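Local coordinates for protein intracellular exo-alpha-(1->5)-L-arabinofuranosidase (Bifidobacterium longum, PDB 2Y2W) that hydrolyses terminal alpha-L-arabinofuranosyl bonds in arabinan and arabinoxylan, helping to break down the plant cell wall, at residues D[181-186]-D[190-195]; D[194-197]-D[203-206]; D[342-347]-D[374-379]; D[409-412]-D[416-419]. All blocks are in the same frame, centred on the assembly; numbering follows the deposited sequence.

In the fold
The four contacts fall into two pairs. Interactions 1 and 2 share helix 191-198 on the outside of the barrel, with centres 6 Å apart, and although largely buried they lie at the periphery of the chain, beside a second subunit. Interactions 3 and 4 lie nearer the middle, in loops following the seventh and eighth barrel strands, with centres 11 Å apart, and carry residues that by similarity recognise substrate. Chemistry follows place: interaction 1 joins two helices through a carboxylate, a water and aromatic packing, whereas interaction 2 lays a guanidinium on a loop backbone. Interaction 3 pairs one carboxylate bond with a leucine on an indole; interaction 4, buried throughout, depends on backbone and amide bonds.

Interaction 1 of 4, residues D[181-186]-D[190-195]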
loop_
_atom_site.group_PDB
_atom_site.type_symbol
_atom_site.label_atom_id
_atom_site.label_comp_id
_atom_site.label_asym_id
_atom_site.label_seq_id
_atom_site.Cartn_x
_atom_site.Cartn_y
_atom_site.Cartn_z
ATOM N N LEU D 181 -0.064 18.630 5.003
ATOM C CA LEU D 181 0.556 19.749 4.301
ATOM C C LEU D 181 -0.459 20.868 4.049
ATOM O O LEU D 181 -0.186 22.039 4.312
ATOM C CB LEU D 181 1.173 19.261 2.983
ATOM C CG LEU D 181 1.731 20.270 1.975
ATOM C CD1 LEU D 181 2.880 21.082 2.560
ATOM C CD2 LEU D 181 2.170 19.541 0.723
ATOM N N GLU D 182 -1.629 20.487 3.546
ATOM C CA GLU D 182 -2.726 21.413 3.299
ATOM C C GLU D 182 -3.236 22.037 4.601
ATOM O O GLU D 182 -3.500 23.235 4.651
ATOM C CB GLU D 182 -3.855 20.680 2.576
ATOM C CG GLU D 182 -5.017 21.543 2.118
ATOM C CD GLU D 182 -6.066 20.746 1.345
ATOM O OE1 GLU D 182 -5.767 19.609 0.911
ATOM O OE2 GLU D 182 -7.189 21.258 1.157
ATOM N N TYR D 183 -3.368 21.221 5.647
ATOM C CA TYR D 183 -3.857 21.693 6.944
ATOM C C TYR D 183 -2.903 22.703 7.562
ATOM O O TYR D 183 -3.327 23.722 8.114
ATOM C CB TYR D 183 -4.062 20.524 7.913
ATOM C CG TYR D 183 -4.401 20.953 9.325
ATOM C CD1 TYR D 183 -5.723 21.142 9.717
ATOM C CD2 TYR D 183 -3.396 21.178 10.269
ATOM C CE1 TYR D 183 -6.038 21.542 11.004
ATOM C CE2 TYR D 183 -3.700 21.582 11.559
ATOM C CZ TYR D 183 -5.023 21.760 11.921
ATOM O OH TYR D 183 -5.331 22.157 13.198
ATOM N N VAL D 184 -1.613 22.411 7.458
ATOM C CA VAL D 184 -0.589 23.194 8.124
ATOM C C VAL D 184 -0.195 24.476 7.361
ATOM O O VAL D 184 0.122 25.494 7.983
ATOM C CB VAL D 184 0.641 22.302 8.440
ATOM C CG1 VAL D 184 1.615 22.261 7.276
ATOM C CG2 VAL D 184 1.332 22.772 9.687
ATOM N N ASN D 185 -0.237 24.432 6.029
ATOM C CA ASN D 185 0.331 25.505 5.205
ATOM C C ASN D 185 -0.611 26.121 4.175
ATOM O O ASN D 185 -0.263 27.107 3.522
ATOM C CB ASN D 185 1.603 25.017 4.498
ATOM C CG ASN D 185 2.812 24.989 5.413
ATOM O OD1 ASN D 185 2.811 25.586 6.494
ATOM N ND2 ASN D 185 3.859 24.292 4.981
ATOM N N GLY D 186 -1.795 25.539 4.027
ATOM C CA GLY D 186 -2.758 26.010 3.042
ATOM C C GLY D 186 -3.316 27.377 3.379
ATOM O O GLY D 186 -3.342 27.780 4.542
ATOM N N THR D 190 -10.088 26.427 2.099
ATOM C CA THR D 190 -10.159 25.007 1.786
ATOM C C THR D 190 -10.524 24.263 3.077
ATOM O O THR D 190 -10.235 24.752 4.175
ATOM C CB THR D 190 -8.825 24.501 1.179
ATOM O OG1 THR D 190 -9.086 23.532 0.156
ATOM C CG2 THR D 190 -7.916 23.898 2.243
ATOM N N ALA D 191 -11.164 23.101 2.952
ATOM C CA ALA D 191 -11.682 22.380 4.123
ATOM C C ALA D 191 -10.631 22.137 5.209
ATOM O O ALA D 191 -10.875 22.432 6.383
ATOM C CB ALA D 191 -12.341 21.072 3.712
ATOM N N TRP D 192 -9.472 21.607 4.810
ATOM C CA TRP D 192 -8.385 21.307 5.740
ATOM C C TRP D 192 -7.810 22.556 6.400
ATOM O O TRP D 192 -7.561 22.558 7.603
ATOM C CB TRP D 192 -7.262 20.524 5.051
ATOM C CG TRP D 192 -7.536 19.058 4.868
ATOM C CD1 TRP D 192 -7.619 18.385 3.682
ATOM C CD2 TRP D 192 -7.750 18.082 5.898
ATOM N NE1 TRP D 192 -7.870 17.055 3.907
ATOM C CE2 TRP D 192 -7.961 16.839 5.257
ATOM C CE3 TRP D 192 -7.788 18.135 7.301
ATOM C CZ2 TRP D 192 -8.208 15.656 5.968
ATOM C CZ3 TRP D 192 -8.037 16.956 8.009
ATOM C CH2 TRP D 192 -8.243 15.736 7.338
ATOM N N ALA D 193 -7.600 23.609 5.613
ATOM C CA ALA D 193 -7.036 24.861 6.126
ATOM C C ALA D 193 -8.008 25.587 7.048
ATOM O O ALA D 193 -7.594 26.171 8.049
ATOM C CB ALA D 193 -6.602 25.765 4.992
ATOM N N ASP D 194 -9.297 25.541 6.705
ATOM C CA ASP D 194 -10.353 26.135 7.527
ATOM C C ASP D 194 -10.438 25.495 8.914
ATOM O O ASP D 194 -10.822 26.160 9.880
ATOM C CB ASP D 194 -11.707 26.070 6.816
ATOM C CG ASP D 194 -11.819 27.069 5.667
ATOM O OD1 ASP D 194 -10.812 27.735 5.337
ATOM O OD2 ASP D 194 -12.923 27.188 5.088
ATOM N N GLN D 195 -10.071 24.218 9.005
ATOM C CA GLN D 195 -9.962 23.533 10.293
ATOM C C GLN D 195 -8.878 24.155 11.164
ATOM O O GLN D 195 -9.090 24.362 12.355
ATOM C CB GLN D 195 -9.694 22.037 10.112
ATOM C CG GLN D 195 -10.944 21.199 9.902
ATOM C CD GLN D 195 -10.654 19.708 9.893
ATOM O OE1 GLN D 195 -9.998 19.181 10.795
ATOM N NE2 GLN D 195 -11.152 19.016 8.871
HETATM O O HOH W 1 -9.619 20.712 1.980
#
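The extended side chain of Glu-182 reaches across to Thr-190 and Trp-192, with CG 3.8 Å from Trp-192 CB and OE1 3.6 Å from Trp-192 CD1. Its carboxylate stands steeply to the indole, the two planes 78° apart. Glu-182 OE2 accepts a hydrogen bond from water 1 at 2.6 Å, and the same water accepts the backbone N-H of Trp-192, its oxygen 3.0 Å from Trp-192 N, so the acid is linked to the first turn of helix 191-198, where backbone N-H groups have no carbonyl of a preceding turn to bind. Helices 174-185 and 191-198 belong to the crossover between the third and fourth strands of the (beta/alpha)8 barrel; here their short segments meet at 45°, with axes 7.3 Å apart. With an alanine in place of Glu-182, water 1 is likely to lose the carboxylate it donates to, and a gap would open beside the methyl of Thr-190. Next along the helix, Tyr-183 CD1 lies 3.1 Å from Trp-192 O, and the ring edge receives Gln-195 CB. Asp-150 and Asn-199 fix the phenol OH. Small Ala-193 suits the close approach, its CB 3.9 Å from Gly-186 O. Thr-190 OG1 hydrogen-bonds to Met-133 O of the second subunit.

Interaction 2 of 4, residues D[194-197]-D[203-206]; sequences DQRV and EPMD
Arg-196 extends from helix 191-198 to Glu-203, Pro-204 and Met-205 in the loop that leads on to strand 209-212, the fourth strand of the (beta/alpha)8 barrel. The contact thus closes the end of a barrel crossover, tying its last helix to the chain returning to the sheet. Starting at CB, which points toward the loop, the side chain leaves with CG anti to the backbone N (chi1 -162°). CG meets the methyl of Met-205, 4.0 Å from CE, and CD lies 4.1 Å from the same CE while coming within 3.8 Å of Glu-203 O. The two long chains run past each other in opposite directions, and unbranched, flexible methionine is well suited to lying alongside the aliphatic part of an arginine. Bends at chi2 and chi3 then turn the guanidinium so that one face rests on the loop backbone. NE gives its hydrogen bond to Tyr-183 O, near the end of helix 174-185. CZ sits 4.0 Å from Pro-204 CA, which stands over the centre of the flat group; proline offers a compact carbon surface here, with no N-H to compete for acceptors. At the tip, NH1 bonds to Ile-201 O. Arginine suits this place because its several N-H groups, all directed outward in one plane, can serve carbonyls of a helix end and of a loop, Tyr-183 O and Ile-201 O, while the face packs. Glu-203 turns its carboxylate elsewhere, to Tyr-153. Across the face, Arg-196 NH1 lies 3.5 Å from Glu-203 O, too poorly angled for a hydrogen bond.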
loop_
_atom_site.group_PDB
_atom_site.type_symbol
_atom_site.label_atom_id
_atom_site.label_comp_id
_atom_site.label_asym_id
_atom_site.label_seq_id
_atom_site.Cartn_x
_atom_site.Cartn_y
_atom_site.Cartn_z
ATOM N N ASP D 194 -9.297 25.541 6.705
ATOM C CA ASP D 194 -10.353 26.135 7.527
ATOM C C ASP D 194 -10.438 25.495 8.914
ATOM O O ASP D 194 -10.822 26.160 9.880
ATOM C CB ASP D 194 -11.707 26.070 6.816
ATOM C CG ASP D 194 -11.819 27.069 5.667
ATOM O OD1 ASP D 194 -10.812 27.735 5.337
ATOM O OD2 ASP D 194 -12.923 27.188 5.088
ATOM N N GLN D 195 -10.071 24.218 9.005
ATOM C CA GLN D 195 -9.962 23.533 10.293
ATOM C C GLN D 195 -8.878 24.155 11.164
ATOM O O GLN D 195 -9.090 24.362 12.355
ATOM C CB GLN D 195 -9.694 22.037 10.112
ATOM C CG GLN D 195 -10.944 21.199 9.902
ATOM C CD GLN D 195 -10.654 19.708 9.893
ATOM O OE1 GLN D 195 -9.998 19.181 10.795
ATOM N NE2 GLN D 195 -11.152 19.016 8.871
ATOM N N ARG D 196 -7.729 24.459 10.564
ATOM C CA ARG D 196 -6.633 25.119 11.276
ATOM C C ARG D 196 -7.074 26.482 11.804
ATOM O O ARG D 196 -6.782 26.833 12.948
ATOM C CB ARG D 196 -5.416 25.285 10.368
ATOM C CG ARG D 196 -4.113 25.546 11.110
ATOM C CD ARG D 196 -3.233 26.568 10.403
ATOM N NE ARG D 196 -3.235 26.412 8.952
ATOM C CZ ARG D 196 -3.777 27.276 8.097
ATOM N NH1 ARG D 196 -4.365 28.385 8.529
ATOM N NH2 ARG D 196 -3.726 27.026 6.796
ATOM N N VAL D 197 -7.777 27.235 10.957
ATOM C CA VAL D 197 -8.340 28.534 11.324
ATOM C C VAL D 197 -9.314 28.394 12.500
ATOM O O VAL D 197 -9.235 29.146 13.473
ATOM C CB VAL D 197 -9.047 29.208 10.112
ATOM C CG1 VAL D 197 -9.668 30.542 10.511
ATOM C CG2 VAL D 197 -8.070 29.400 8.953
ATOM N N GLU D 203 -3.199 32.056 10.153
ATOM C CA GLU D 203 -2.161 32.072 9.129
ATOM C C GLU D 203 -1.544 30.684 8.932
ATOM O O GLU D 203 -1.506 29.882 9.872
ATOM C CB GLU D 203 -1.076 33.100 9.497
ATOM C CG GLU D 203 -0.061 32.649 10.567
ATOM C CD GLU D 203 -0.630 32.553 11.988
ATOM O OE1 GLU D 203 -1.843 32.791 12.197
ATOM O OE2 GLU D 203 0.157 32.238 12.908
ATOM N N PRO D 204 -1.076 30.385 7.702
ATOM C CA PRO D 204 -0.299 29.165 7.488
ATOM C C PRO D 204 0.929 29.121 8.392
ATOM O O PRO D 204 1.493 30.165 8.723
ATOM C CB PRO D 204 0.118 29.275 6.022
ATOM C CG PRO D 204 -0.993 30.023 5.394
ATOM C CD PRO D 204 -1.422 31.037 6.425
ATOM N N MET D 205 1.325 27.916 8.786
ATOM C CA MET D 205 2.437 27.728 9.712
ATOM C C MET D 205 3.807 27.908 9.055
ATOM O O MET D 205 4.818 28.041 9.750
ATOM C CB MET D 205 2.340 26.358 10.383
ATOM C CG MET D 205 1.065 26.154 11.180
ATOM S SD MET D 205 1.125 24.632 12.129
ATOM C CE MET D 205 -0.561 24.522 12.729
ATOM N N ASP D 206 3.824 27.921 7.722
ATOM C CA ASP D 206 5.049 28.065 6.928
ATOM C C ASP D 206 6.147 27.087 7.347
ATOM O O ASP D 206 7.259 27.488 7.709
ATOM C CB ASP D 206 5.565 29.513 6.948
ATOM C CG ASP D 206 4.608 30.491 6.288
ATOM O OD1 ASP D 206 3.756 30.065 5.472
ATOM O OD2 ASP D 206 4.718 31.701 6.586
#

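Interaction 3 of 4, residues D[342-347]-D[374-379]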
loop_
_atom_site.group_PDB
_atom_site.type_symbol
_atom_site.label_atom_id
_atom_site.label_comp_id
_atom_site.label_asym_id
_atom_site.label_seq_id
_atom_site.Cartn_x
_atom_site.Cartn_y
_atom_site.Cartn_z
ATOM N N GLY D 342 24.223 12.273 18.609
ATOM C CA GLY D 342 24.514 12.489 20.024
ATOM C C GLY D 342 24.931 11.240 20.774
ATOM O O GLY D 342 25.063 10.164 20.187
ATOM N N VAL D 343 25.137 11.394 22.080
ATOM C CA VAL D 343 25.518 10.287 22.947
ATOM C C VAL D 343 24.276 9.609 23.517
ATOM O O VAL D 343 23.436 10.265 24.132
ATOM C CB VAL D 343 26.457 10.757 24.093
ATOM C CG1 VAL D 343 26.688 9.643 25.106
ATOM C CG2 VAL D 343 27.788 11.241 23.533
ATOM N N TRP D 344 24.167 8.298 23.297
ATOM C CA TRP D 344 23.071 7.495 23.849
ATOM C C TRP D 344 23.521 6.085 24.228
ATOM O O TRP D 344 23.961 5.309 23.377
ATOM C CB TRP D 344 21.883 7.449 22.875
ATOM C CG TRP D 344 20.779 6.473 23.240
ATOM C CD1 TRP D 344 20.359 6.129 24.496
ATOM C CD2 TRP D 344 19.941 5.747 22.329
ATOM N NE1 TRP D 344 19.328 5.225 24.424
ATOM C CE2 TRP D 344 19.048 4.975 23.106
ATOM C CE3 TRP D 344 19.858 5.674 20.932
ATOM C CZ2 TRP D 344 18.086 4.135 22.533
ATOM C CZ3 TRP D 344 18.899 4.838 20.362
ATOM C CH2 TRP D 344 18.027 4.080 21.163
ATOM N N TYR D 345 23.401 5.771 25.517
ATOM C CA TYR D 345 23.683 4.435 26.036
ATOM C C TYR D 345 22.518 3.500 25.714
ATOM O O TYR D 345 21.590 3.339 26.512
ATOM C CB TYR D 345 23.971 4.491 27.542
ATOM C CG TYR D 345 25.313 5.107 27.875
ATOM C CD1 TYR D 345 25.443 6.482 28.078
ATOM C CD2 TYR D 345 26.455 4.315 27.980
ATOM C CE1 TYR D 345 26.683 7.054 28.376
ATOM C CE2 TYR D 345 27.696 4.875 28.275
ATOM C CZ TYR D 345 27.804 6.241 28.472
ATOM O OH TYR D 345 29.033 6.789 28.764
ATOM N N SER D 346 22.584 2.890 24.532
ATOM C CA SER D 346 21.475 2.118 23.971
ATOM C C SER D 346 21.359 0.688 24.501
ATOM O O SER D 346 20.400 -0.019 24.180
ATOM C CB SER D 346 21.548 2.120 22.440
ATOM O OG SER D 346 22.835 1.740 21.985
ATOM N N ASP D 347 22.324 0.270 25.317
ATOM C CA ASP D 347 22.299 -1.057 25.936
ATOM C C ASP D 347 21.169 -1.221 26.957
ATOM O O ASP D 347 20.650 -2.326 27.142
ATOM C CB ASP D 347 23.657 -1.406 26.557
ATOM C CG ASP D 347 24.182 -0.329 27.494
ATOM O OD1 ASP D 347 23.798 0.850 27.353
ATOM O OD2 ASP D 347 25.002 -0.670 28.372
ATOM N N HIS D 374 9.666 7.468 32.665
ATOM C CA HIS D 374 11.075 7.837 32.590
ATOM C C HIS D 374 11.824 6.869 31.674
ATOM O O HIS D 374 12.217 5.776 32.092
ATOM C CB HIS D 374 11.699 7.874 33.988
ATOM C CG HIS D 374 11.155 8.962 34.861
ATOM N ND1 HIS D 374 11.845 10.127 35.115
ATOM C CD2 HIS D 374 9.981 9.066 35.529
ATOM C CE1 HIS D 374 11.123 10.900 35.907
ATOM N NE2 HIS D 374 9.987 10.279 36.172
ATOM N N LEU D 375 11.998 7.281 30.420
ATOM C CA LEU D 375 12.673 6.468 29.409
ATOM C C LEU D 375 13.852 7.217 28.807
ATOM O O LEU D 375 13.745 8.407 28.504
ATOM C CB LEU D 375 11.703 6.075 28.290
ATOM C CG LEU D 375 10.540 5.119 28.579
ATOM C CD1 LEU D 375 9.547 5.142 27.425
ATOM C CD2 LEU D 375 11.027 3.695 28.842
ATOM N N LEU D 376 14.969 6.509 28.641
ATOM C CA LEU D 376 16.171 7.043 27.995
ATOM C C LEU D 376 16.710 8.308 28.668
ATOM O O LEU D 376 17.211 9.213 27.993
ATOM C CB LEU D 376 15.916 7.301 26.501
ATOM C CG LEU D 376 16.081 6.174 25.478
ATOM C CD1 LEU D 376 15.065 5.047 25.667
ATOM C CD2 LEU D 376 15.979 6.752 24.075
ATOM N N GLU D 377 16.611 8.367 29.994
ATOM C CA GLU D 377 17.054 9.546 30.739
ATOM C C GLU D 377 18.510 9.422 31.185
ATOM O O GLU D 377 18.808 9.371 32.380
ATOM C CB GLU D 377 16.124 9.825 31.925
ATOM C CG GLU D 377 14.744 10.338 31.520
ATOM C CD GLU D 377 13.938 10.884 32.688
ATOM O OE1 GLU D 377 14.444 10.885 33.835
ATOM O OE2 GLU D 377 12.788 11.314 32.454
ATOM N N ASP D 378 19.410 9.376 30.206
ATOM C CA ASP D 378 20.836 9.216 30.463
ATOM C C ASP D 378 21.411 10.415 31.206
ATOM O O ASP D 378 21.126 11.565 30.863
ATOM C CB ASP D 378 21.600 8.989 29.154
ATOM C CG ASP D 378 21.374 7.600 28.573
ATOM O OD1 ASP D 378 20.891 6.702 29.300
ATOM O OD2 ASP D 378 21.691 7.403 27.379
ATOM N N ILE D 379 22.208 10.126 32.231
ATOM C CA ILE D 379 22.849 11.158 33.041
ATOM C C ILE D 379 24.293 11.289 32.560
ATOM O O ILE D 379 25.104 10.378 32.738
ATOM C CB ILE D 379 22.786 10.826 34.561
ATOM C CG1 ILE D 379 21.448 10.166 34.937
ATOM C CG2 ILE D 379 23.007 12.073 35.397
ATOM C CD1 ILE D 379 20.234 11.104 34.937
#
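Trp-344, which by similarity helps recognise substrate, stands in the loop after the seventh strand of the (beta/alpha)8 barrel and packs against Leu-376 and Asp-378. With CG anti to the backbone N (chi1 171°), the indole swings toward the 374-379 loop. Leu-376 CD2 lies over one face, offset toward the rim and 3.7 Å from Trp-344 CE2, while CG comes 3.5 Å from NE1; Ser-346 CB covers the opposite face, so the ring is sandwiched between a branched aliphatic and a small side chain. Asp-378 OD2 also lies at the ring edge, near the indole plane, 3.4 Å from Trp-344 CD1. The same oxygen accepts the backbone N-H of Tyr-345 at 3.0 Å, on the syn side of the carboxylate but 29° out of its plane. A short acid fits well: it satisfies a backbone N-H in a turn, Tyr-345 being the centre of an inverse gamma turn, and fixes the loop from which the indole projects. Earlier in the 374-379 loop, His-374 ND1 donates to Glu-377 OE1. The two loops flank helix 347-357 in sequence; Tyr-345 OH reaches Asp-384 on helix 382-397, and Trp-344 meets Tyr-286 of strand 280-287 edge-to-face.

Interaction 4 of 4, residues D[409-412]-D[416-419]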
loop_
_atom_site.group_PDB
_atom_site.type_symbol
_atom_site.label_atom_id
_atom_site.label_comp_id
_atom_site.label_asym_id
_atom_site.label_seq_id
_atom_site.Cartn_x
_atom_site.Cartn_y
_atom_site.Cartn_z
ATOM N N GLN D 409 18.082 14.156 22.373
ATOM C CA GLN D 409 16.893 14.971 22.116
ATOM C C GLN D 409 16.920 16.236 22.984
ATOM O O GLN D 409 17.904 16.487 23.681
ATOM C CB GLN D 409 15.611 14.156 22.341
ATOM C CG GLN D 409 15.263 13.229 21.175
ATOM C CD GLN D 409 14.024 12.388 21.410
ATOM O OE1 GLN D 409 13.104 12.794 22.119
ATOM N NE2 GLN D 409 13.991 11.210 20.800
ATOM N N LEU D 410 15.852 17.030 22.945
ATOM C CA LEU D 410 15.869 18.356 23.573
ATOM C C LEU D 410 15.731 18.358 25.101
ATOM O O LEU D 410 16.496 19.036 25.789
ATOM C CB LEU D 410 14.823 19.278 22.934
ATOM C CG LEU D 410 14.896 20.768 23.293
ATOM C CD1 LEU D 410 16.233 21.392 22.881
ATOM C CD2 LEU D 410 13.734 21.528 22.676
ATOM N N VAL D 411 14.754 17.619 25.623
ATOM C CA VAL D 411 14.469 17.629 27.061
ATOM C C VAL D 411 14.258 16.218 27.623
ATOM O O VAL D 411 13.534 15.414 27.040
ATOM C CB VAL D 411 13.243 18.525 27.401
ATOM C CG1 VAL D 411 13.104 18.714 28.908
ATOM C CG2 VAL D 411 13.354 19.876 26.721
ATOM N N ASN D 412 14.908 15.943 28.757
ATOM C CA ASN D 412 14.772 14.687 29.521
ATOM C C ASN D 412 15.315 13.427 28.846
ATOM O O ASN D 412 16.071 12.667 29.456
ATOM C CB ASN D 412 13.328 14.466 29.999
ATOM C CG ASN D 412 12.942 15.377 31.151
ATOM O OD1 ASN D 412 13.799 15.878 31.882
ATOM N ND2 ASN D 412 11.644 15.584 31.325
ATOM N N PRO D 416 20.431 17.646 26.842
ATOM C CA PRO D 416 21.232 18.633 27.567
ATOM C C PRO D 416 20.412 19.321 28.659
ATOM O O PRO D 416 20.968 19.801 29.646
ATOM C CB PRO D 416 21.619 19.636 26.478
ATOM C CG PRO D 416 20.572 19.499 25.438
ATOM C CD PRO D 416 20.150 18.074 25.457
ATOM N N ILE D 417 19.097 19.355 28.471
ATOM C CA ILE D 417 18.185 19.932 29.438
ATOM C C ILE D 417 17.398 18.817 30.111
ATOM O O ILE D 417 16.701 18.045 29.447
ATOM C CB ILE D 417 17.200 20.923 28.773
ATOM C CG1 ILE D 417 17.955 21.972 27.947
ATOM C CG2 ILE D 417 16.313 21.582 29.830
ATOM C CD1 ILE D 417 17.075 22.749 26.975
ATOM N N MET D 418 17.529 18.730 31.432
ATOM C CA MET D 418 16.721 17.822 32.233
ATOM C C MET D 418 15.696 18.631 33.010
ATOM O O MET D 418 16.023 19.682 33.557
ATOM C CB MET D 418 17.597 17.024 33.197
ATOM C CG MET D 418 18.329 15.839 32.572
ATOM S SD MET D 418 17.239 14.485 32.081
ATOM C CE MET D 418 16.607 13.909 33.658
ATOM N N ALA D 419 14.462 18.137 33.053
ATOM C CA ALA D 419 13.376 18.824 33.750
ATOM C C ALA D 419 12.649 17.885 34.711
ATOM O O ALA D 419 12.088 16.868 34.293
ATOM C CB ALA D 419 12.409 19.431 32.747
#
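Pro-416 and Ile-417 form two bumps that fit against the carbonyl groups of Gln-409 and Leu-410. The edge of the proline ring presses on the first, CD 3.3 Å from Gln-409 O, and the branch point of the isoleucine rests against the second, CB 3.6 Å from Leu-410 O. Beyond that carbonyl the ends of the two longer chains meet, Leu-410 CD1 touching Ile-417 CD1 at 4.4 Å. Farther along, Val-411 CG1, set anti to its own N (chi1 -170°), fills the room left beside the small methyl of Ala-419, 4.0 Å from its CB; Val-96 of helix 94-103 packs on both. This bend follows the eighth strand of the (beta/alpha)8 barrel, and strand 417-419 goes on to pair with 425-427 in a two-stranded antiparallel sheet. Gln-409, preceded by a cis peptide bond, turns its amide away toward Glu-69, and both are by similarity arabinofuranose-binding residues. Asn-412 provides the polar grip: its N-H reaches Ile-417 O at 2.8 Å and 169°, while its side-chain amide imitates a strand edge, OD1 accepting Ala-419 N at 2.6 Å and ND2 giving a more bent bond to Ala-419 O at 3.3 Å. A leucine in place of Asn-412 would probably leave the N-H of Ala-419 without its buried acceptor. On the other flank, the doubly bent Met-418 curls back over Asn-412, bringing SD 3.4 Å from Asn-412 O, a turn that an unbranched thioether chain readily makes.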